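Local coordinates for CG5036 (Drosophila melanogaster, PDB 4IGU), which probably accelerates GTP hydrolysis by G protein alpha subunits through its RGS domain and inhibits their GDP release, at residues I117-Y120 with T121-H124. Numbering follows the deposited sequence.
Sequences IQIY and TLMH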
loop_
_atom_site.group_PDB
_atom_site.type_symbol
_atom_site.label_atom_id
_atom_site.label_comp_id
_atom_site.label_asym_id
_atom_site.label_seq_id
_atom_site.Cartn_x
_atom_site.Cartn_y
_atom_site.Cartn_z
ATOM N N ILE A 117 7.846 -4.274 -3.862
ATOM C CA ILE A 117 8.933 -3.496 -3.260
ATOM C C ILE A 117 9.058 -2.114 -3.896
ATOM O O ILE A 117 9.216 -1.100 -3.206
ATOM C CB ILE A 117 10.280 -4.222 -3.396
ATOM C CG1 ILE A 117 10.252 -5.549 -2.646
ATOM C CG2 ILE A 117 11.415 -3.353 -2.878
ATOM C CD1 ILE A 117 11.449 -6.443 -2.968
ATOM N N GLN A 118 9.005 -2.075 -5.219
ATOM C CA GLN A 118 9.081 -0.817 -5.952
ATOM C C GLN A 118 7.949 0.127 -5.525
ATOM O O GLN A 118 8.156 1.331 -5.312
ATOM C CB GLN A 118 9.007 -1.126 -7.449
ATOM C CG GLN A 118 9.321 0.025 -8.378
ATOM C CD GLN A 118 9.885 -0.453 -9.714
ATOM O OE1 GLN A 118 9.180 -0.497 -10.731
ATOM N NE2 GLN A 118 11.166 -0.807 -9.716
ATOM N N ILE A 119 6.753 -0.421 -5.365
ATOM C CA ILE A 119 5.617 0.391 -4.936
ATOM C C ILE A 119 5.705 0.796 -3.447
ATOM O O ILE A 119 5.352 1.923 -3.085
ATOM C CB ILE A 119 4.268 -0.297 -5.253
ATOM C CG1 ILE A 119 4.138 -0.546 -6.762
ATOM C CG2 ILE A 119 3.097 0.545 -4.741
ATOM C CD1 ILE A 119 4.290 0.703 -7.596
ATOM N N TYR A 120 6.181 -0.099 -2.585
ATOM C CA TYR A 120 6.422 0.279 -1.184
ATOM C C TYR A 120 7.455 1.409 -1.074
ATOM O O TYR A 120 7.295 2.330 -0.274
ATOM C CB TYR A 120 6.873 -0.933 -0.362
ATOM C CG TYR A 120 7.063 -0.668 1.126
ATOM C CD1 TYR A 120 8.275 -0.187 1.625
ATOM C CD2 TYR A 120 6.044 -0.930 2.033
ATOM C CE1 TYR A 120 8.455 0.041 2.988
ATOM C CE2 TYR A 120 6.214 -0.708 3.398
ATOM C CZ TYR A 120 7.418 -0.214 3.867
ATOM O OH TYR A 120 7.583 0.004 5.225
ATOM N N THR A 121 8.516 1.329 -1.879
ATOM C CA THR A 121 9.574 2.334 -1.872
ATOM C C THR A 121 9.026 3.670 -2.371
ATOM O O THR A 121 9.388 4.742 -1.872
ATOM C CB THR A 121 10.765 1.888 -2.752
ATOM O OG1 THR A 121 11.304 0.657 -2.244
ATOM C CG2 THR A 121 11.864 2.954 -2.782
ATOM N N LEU A 122 8.132 3.589 -3.351
ATOM C CA LEU A 122 7.459 4.758 -3.898
ATOM C C LEU A 122 6.633 5.480 -2.828
ATOM O O LEU A 122 6.776 6.687 -2.635
ATOM C CB LEU A 122 6.567 4.309 -5.059
ATOM C CG LEU A 122 5.688 5.312 -5.795
ATOM C CD1 LEU A 122 6.507 6.515 -6.138
ATOM C CD2 LEU A 122 5.129 4.684 -7.055
ATOM N N MET A 123 5.756 4.746 -2.147
ATOM C CA MET A 123 4.955 5.330 -1.073
ATOM C C MET A 123 5.853 5.881 0.034
ATOM O O MET A 123 5.582 6.930 0.619
ATOM C CB MET A 123 4.007 4.286 -0.480
ATOM C CG MET A 123 2.823 3.926 -1.387
ATOM S SD MET A 123 1.741 2.707 -0.606
ATOM C CE MET A 123 2.864 1.318 -0.372
ATOM N N HIS A 124 6.927 5.160 0.323
ATOM C CA HIS A 124 7.833 5.549 1.400
ATOM C C HIS A 124 8.535 6.874 1.126
ATOM O O HIS A 124 8.705 7.696 2.027
ATOM C CB HIS A 124 8.883 4.462 1.605
ATOM C CG HIS A 124 9.717 4.644 2.838
ATOM N ND1 HIS A 124 10.790 3.834 3.129
ATOM C CD2 HIS A 124 9.631 5.540 3.850
ATOM C CE1 HIS A 124 11.335 4.220 4.271
ATOM N NE2 HIS A 124 10.651 5.254 4.727
#
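Ile117 O accepts two hydrogen bonds from Thr121, one from the backbone and one from the side chain. Thr121 N lies 2.9 Å from Ile117 O, tilted from the carbonyl plane. Thr121 OG1 is also 2.9 Å from Ile117 O but comes from the opposite face, 39° out of that plane and so not on a lone pair. The first torsion of Thr121 makes this possible: OG1 sits beside its own backbone N and anti to the carbonyl carbon (chi1 -60°), turned back toward the preceding turn. A valine here would probably leave Ile117 O with the backbone donor alone. Three further i to i+4 bonds continue the helix, the straightest from Met123 N to Ile119 O, with an N-H...O angle of 172°. Both segments belong to helix 113-132 of the all-helical RGS domain. Its inward side carries Ile119 and Met123, which are buried against helix 50-61, and Met123 also touches Phe26 and Met30 of helix 26-30. The side chains of Ile119 and Leu122 run alongside each other, with Ile119 CD1 4.1 Å from Leu122 CD2. Met123 bends at its last torsion, which brings CE back over the preceding turn, 3.8 Å from Tyr120 CA. The Tyr120 and His124 rings come only loosely near each other, with Tyr120 CE1 4.5 Å from His124 ND1. Phe26 stacks on His124 and also meets the Tyr120 ring, which in turn meets Trp55. Gln118 NE2 is hydrogen-bonded to Asp93 OD2, so the amide is held outside this turn.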